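Archaeosine synthase (Pyrobaculum calidifontis, PDB 5K0P) converts the nitrile of preQ0-modified tRNA into the formamidine of archaeosine, using free ammonium, as a tunnel-fold homodecamer. Local coordinates at residues S19-F30 and Y55-L65. Residues are numbered along the deposited sequence; the frame is centred on the assembly and turned at random. Where two conformers were deposited one is given.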
loop_
_atom_site.group_PDB
_atom_site.type_symbol
_atom_site.label_atom_id
_atom_site.label_comp_id
_atom_site.label_asym_id
_atom_site.label_seq_id
_atom_site.Cartn_x
_atom_site.Cartn_y
_atom_site.Cartn_z
ATOM N N SER A 19 -16.893 1.390 -23.317
ATOM C CA SER A 19 -17.421 1.017 -24.622
ATOM C C SER A 19 -18.593 0.087 -24.331
ATOM O O SER A 19 -19.018 -0.052 -23.168
ATOM C CB SER A 19 -16.334 0.344 -25.427
ATOM O OG SER A 19 -15.766 -0.794 -24.774
ATOM N N VAL A 20 -19.120 -0.567 -25.352
ATOM C CA VAL A 20 -20.145 -1.570 -25.197
ATOM C C VAL A 20 -19.585 -2.935 -25.699
ATOM O O VAL A 20 -19.033 -3.046 -26.801
ATOM C CB VAL A 20 -21.461 -1.149 -25.922
ATOM C CG1 VAL A 20 -22.509 -2.238 -25.712
ATOM C CG2 VAL A 20 -21.949 0.218 -25.458
ATOM N N CYS A 21 -19.676 -3.955 -24.846
ATOM C CA CYS A 21 -19.175 -5.277 -25.161
ATOM C C CYS A 21 -20.101 -5.899 -26.248
ATOM O O CYS A 21 -21.327 -6.003 -26.012
ATOM C CB CYS A 21 -19.178 -6.150 -23.907
ATOM S SG CYS A 21 -18.858 -7.892 -24.215
ATOM N N PRO A 22 -19.530 -6.261 -27.428
ATOM C CA PRO A 22 -20.410 -6.775 -28.505
ATOM C C PRO A 22 -21.060 -8.044 -28.155
ATOM O O PRO A 22 -22.154 -8.285 -28.631
ATOM C CB PRO A 22 -19.474 -7.044 -29.665
ATOM C CG PRO A 22 -18.358 -6.105 -29.462
ATOM C CD PRO A 22 -18.186 -5.951 -27.959
ATOM N N ILE A 23 -20.421 -8.882 -27.345
ATOM C CA ILE A 23 -20.993 -10.178 -27.047
ATOM C C ILE A 23 -22.205 -10.051 -26.110
ATOM O O ILE A 23 -23.246 -10.621 -26.388
ATOM C CB ILE A 23 -19.932 -11.145 -26.491
ATOM C CG1 ILE A 23 -19.009 -11.632 -27.628
ATOM C CG2 ILE A 23 -20.619 -12.334 -25.821
ATOM C CD1 ILE A 23 -17.790 -10.764 -27.906
ATOM N N SER A 24 -22.104 -9.286 -25.033
ATOM C CA SER A 24 -23.224 -9.142 -24.067
ATOM C C SER A 24 -24.063 -7.859 -24.182
ATOM O O SER A 24 -25.001 -7.686 -23.425
ATOM C CB SER A 24 -22.628 -9.148 -22.640
ATOM O OG SER A 24 -21.846 -7.968 -22.384
ATOM N N LYS A 25 -23.712 -6.950 -25.091
ATOM C CA LYS A 25 -24.392 -5.661 -25.250
ATOM C C LYS A 25 -24.470 -4.793 -23.949
ATOM O O LYS A 25 -25.346 -3.944 -23.777
ATOM C CB LYS A 25 -25.765 -5.847 -25.947
ATOM C CG LYS A 25 -25.660 -6.402 -27.355
ATOM C CD LYS A 25 -26.974 -6.215 -28.139
ATOM C CE LYS A 25 -26.793 -6.406 -29.657
ATOM N NZ LYS A 25 -26.346 -5.195 -30.488
ATOM N N THR A 26 -23.488 -4.945 -23.087
ATOM C CA THR A 26 -23.396 -4.174 -21.841
ATOM C C THR A 26 -22.098 -3.328 -21.781
ATOM O O THR A 26 -21.141 -3.514 -22.556
ATOM C CB THR A 26 -23.474 -5.079 -20.613
ATOM O OG1 THR A 26 -22.346 -5.949 -20.626
ATOM C CG2 THR A 26 -24.809 -5.875 -20.620
ATOM N N VAL A 27 -22.098 -2.395 -20.842
ATOM C CA VAL A 27 -21.035 -1.465 -20.715
ATOM C C VAL A 27 -19.784 -2.210 -20.300
ATOM O O VAL A 27 -19.836 -3.078 -19.436
ATOM C CB VAL A 27 -21.364 -0.385 -19.672
ATOM C CG1 VAL A 27 -20.109 0.453 -19.376
ATOM C CG2 VAL A 27 -22.466 0.488 -20.221
ATOM N N ASP A 28 -18.688 -1.827 -20.936
ATOM C CA ASP A 28 -17.412 -2.465 -20.803
ATOM C C ASP A 28 -16.501 -1.308 -20.398
ATOM O O ASP A 28 -16.001 -0.554 -21.242
ATOM C CB ASP A 28 -17.050 -3.060 -22.172
ATOM C CG ASP A 28 -16.026 -4.199 -22.092
ATOM O OD1 ASP A 28 -15.577 -4.504 -20.985
ATOM O OD2 ASP A 28 -15.648 -4.762 -23.154
ATOM N N SER A 29 -16.300 -1.188 -19.103
ATOM C CA SER A 29 -15.512 -0.123 -18.523
ATOM C C SER A 29 -13.985 -0.405 -18.640
ATOM O O SER A 29 -13.596 -1.515 -18.704
ATOM C CB SER A 29 -16.038 0.063 -17.101
ATOM O OG SER A 29 -15.235 0.983 -16.390
ATOM N N PHE A 30 -13.149 0.594 -18.852
ATOM C CA PHE A 30 -11.731 0.430 -18.992
ATOM C C PHE A 30 -10.897 1.553 -18.439
ATOM O O PHE A 30 -11.377 2.664 -18.243
ATOM C CB PHE A 30 -11.294 0.124 -20.456
ATOM C CG PHE A 30 -11.613 1.177 -21.474
ATOM C CD1 PHE A 30 -10.774 2.183 -21.705
ATOM C CD2 PHE A 30 -12.796 1.119 -22.198
ATOM C CE1 PHE A 30 -11.043 3.150 -22.661
ATOM C CE2 PHE A 30 -13.130 2.061 -23.124
ATOM C CZ PHE A 30 -12.236 3.107 -23.396
ATOM N N TYR A 55 -15.805 6.315 -27.731
ATOM C CA TYR A 55 -16.197 4.891 -27.689
ATOM C C TYR A 55 -17.453 4.625 -26.813
ATOM O O TYR A 55 -18.000 3.516 -26.806
ATOM C CB TYR A 55 -15.004 4.007 -27.221
ATOM C CG TYR A 55 -13.802 4.102 -28.116
ATOM C CD1 TYR A 55 -13.785 3.493 -29.331
ATOM C CD2 TYR A 55 -12.647 4.811 -27.717
ATOM C CE1 TYR A 55 -12.679 3.650 -30.188
ATOM C CE2 TYR A 55 -11.588 4.999 -28.557
ATOM C CZ TYR A 55 -11.565 4.396 -29.785
ATOM O OH TYR A 55 -10.429 4.561 -30.611
ATOM N N ARG A 56 -17.896 5.643 -26.078
ATOM C CA ARG A 56 -19.061 5.496 -25.214
ATOM C C ARG A 56 -20.214 5.118 -26.147
ATOM O O ARG A 56 -20.380 5.685 -27.198
ATOM C CB ARG A 56 -19.425 6.795 -24.511
ATOM C CG ARG A 56 -18.478 7.255 -23.383
ATOM C CD ARG A 56 -18.818 8.651 -22.870
ATOM N NE ARG A 56 -19.940 8.573 -21.960
ATOM C CZ ARG A 56 -19.940 8.017 -20.771
ATOM N NH1 ARG A 56 -18.822 7.538 -20.253
ATOM N NH2 ARG A 56 -21.075 7.990 -20.040
ATOM N N GLY A 57 -20.939 4.115 -25.773
ATOM C CA GLY A 57 -22.014 3.603 -26.599
ATOM C C GLY A 57 -21.639 2.817 -27.821
ATOM O O GLY A 57 -22.540 2.357 -28.466
ATOM N N ARG A 58 -20.345 2.624 -28.097
ATOM C CA ARG A 58 -19.929 1.945 -29.319
ATOM C C ARG A 58 -19.563 0.497 -28.973
ATOM O O ARG A 58 -18.878 0.193 -27.983
ATOM C CB ARG A 58 -18.759 2.699 -29.938
ATOM C CG ARG A 58 -18.221 2.073 -31.241
ATOM C CD ARG A 58 -17.105 2.917 -31.940
ATOM N NE ARG A 58 -16.314 2.096 -32.875
ATOM C CZ ARG A 58 -15.224 2.473 -33.545
ATOM N NH1 ARG A 58 -14.689 3.664 -33.375
ATOM N NH2 ARG A 58 -14.627 1.617 -34.384
ATOM N N GLU A 59 -20.047 -0.406 -29.782
ATOM C CA GLU A 59 -19.763 -1.835 -29.633
ATOM C C GLU A 59 -18.444 -2.089 -30.291
ATOM O O GLU A 59 -18.291 -1.941 -31.495
ATOM C CB GLU A 59 -20.852 -2.750 -30.306
ATOM C CG GLU A 59 -22.167 -2.770 -29.508
ATOM C CD GLU A 59 -23.191 -3.809 -29.945
ATOM O OE1 GLU A 59 -22.845 -4.783 -30.704
ATOM O OE2 GLU A 59 -24.378 -3.618 -29.480
ATOM N N ILE A 60 -17.486 -2.493 -29.498
ATOM C CA ILE A 60 -16.145 -2.681 -30.014
ATOM C C ILE A 60 -15.380 -3.501 -29.027
ATOM O O ILE A 60 -15.463 -3.208 -27.849
ATOM C CB ILE A 60 -15.433 -1.331 -30.251
ATOM C CG1 ILE A 60 -14.034 -1.566 -30.877
ATOM C CG2 ILE A 60 -15.349 -0.424 -29.002
ATOM C CD1 ILE A 60 -13.411 -0.262 -31.333
ATOM N N LEU A 61 -14.671 -4.527 -29.473
ATOM C CA LEU A 61 -13.831 -5.320 -28.532
ATOM C C LEU A 61 -12.631 -4.479 -28.028
ATOM O O LEU A 61 -12.115 -3.638 -28.789
ATOM C CB LEU A 61 -13.245 -6.544 -29.236
ATOM C CG LEU A 61 -14.270 -7.518 -29.709
ATOM C CD1 LEU A 61 -13.574 -8.491 -30.630
ATOM C CD2 LEU A 61 -14.977 -8.226 -28.555
ATOM N N HIS A 62 -12.212 -4.657 -26.764
ATOM C CA HIS A 62 -11.031 -3.886 -26.309
ATOM C C HIS A 62 -9.738 -4.132 -27.125
ATOM O O HIS A 62 -8.912 -3.206 -27.286
ATOM C CB HIS A 62 -10.824 -3.936 -24.773
ATOM C CG HIS A 62 -11.939 -3.254 -24.006
ATOM N ND1 HIS A 62 -12.152 -3.419 -22.649
ATOM C CD2 HIS A 62 -12.931 -2.426 -24.444
ATOM C CE1 HIS A 62 -13.205 -2.707 -22.278
ATOM N NE2 HIS A 62 -13.708 -2.106 -23.360
ATOM N N GLU A 63 -9.600 -5.333 -27.667
ATOM C CA GLU A 63 -8.476 -5.624 -28.530
ATOM C C GLU A 63 -8.459 -4.708 -29.748
ATOM O O GLU A 63 -7.377 -4.374 -30.220
ATOM C CB GLU A 63 -8.435 -7.124 -28.953
ATOM C CG GLU A 63 -9.567 -7.529 -29.897
ATOM C CD GLU A 63 -9.875 -9.046 -29.996
ATOM O OE1 GLU A 63 -9.808 -9.615 -31.146
ATOM O OE2 GLU A 63 -10.250 -9.675 -28.976
ATOM N N GLU A 64 -9.646 -4.309 -30.250
ATOM C CA GLU A 64 -9.796 -3.424 -31.419
ATOM C C GLU A 64 -9.688 -1.995 -31.005
ATOM O O GLU A 64 -9.125 -1.168 -31.710
ATOM C CB GLU A 64 -11.155 -3.624 -32.119
ATOM C CG GLU A 64 -11.250 -4.948 -32.785
ATOM C CD GLU A 64 -12.708 -5.395 -33.047
ATOM O OE1 GLU A 64 -13.754 -4.779 -32.626
ATOM O OE2 GLU A 64 -12.803 -6.436 -33.665
ATOM N N LEU A 65 -10.324 -1.696 -29.891
ATOM C CA LEU A 65 -10.227 -0.365 -29.315
ATOM C C LEU A 65 -8.786 0.068 -29.133
ATOM O O LEU A 65 -8.461 1.176 -29.567
ATOM C CB LEU A 65 -11.020 -0.264 -27.990
ATOM C CG LEU A 65 -11.266 1.177 -27.435
ATOM C CD1 LEU A 65 -12.485 1.122 -26.479
ATOM C CD2 LEU A 65 -10.017 1.759 -26.731
HETATM O O HOH W 1 -20.717 2.630 -23.202
HETATM O O HOH W 2 -16.371 -3.108 -25.338
HETATM O O HOH W 3 -23.768 -7.435 -30.354
HETATM O O HOH W 4 -13.696 -6.294 -24.976
#
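Backbone pairing joins Val20 to the loop before helix 62-77: Val20 N donates to Arg58 O (2.7 Å), and Ile60 N returns a bond to Val20 O (3.2 Å), a single beta bridge centred on Val20 and Glu59. Among side chains, His62 is gripped on several sides. Its NE2 donates in the ring plane to Ser19 OG (2.8 Å), while ND1 is held by Ser88. With chi1 at 56°, Ser19 OG sits between its own N and carbonyl carbon, where it also donates to a water shared by Asp28 OD2 and Ile60 O. The Phe30 edge meets one His62 face, planes at 73°; over the opposite face lies Asp28 OD2, the carboxylate and ring planes 20° apart. Were His62 replaced by an alanine, Ser19 OG would probably lose its ring donor, and a gap would be likely to open between the Phe30 edge and the Asp28 carboxylate. Farther out, Lys25 NZ forms a salt bridge to the syn lone pair of Glu59 OE2 (2.7 Å), and Leu61 CD2 touches Pro22 CD. Together with catalytic Cys21, which carries a covalently linked thiocyanate, the substrate-binding residues Asp28 and His62 mark this as the tunnel-fold active site, completed between adjacent subunits.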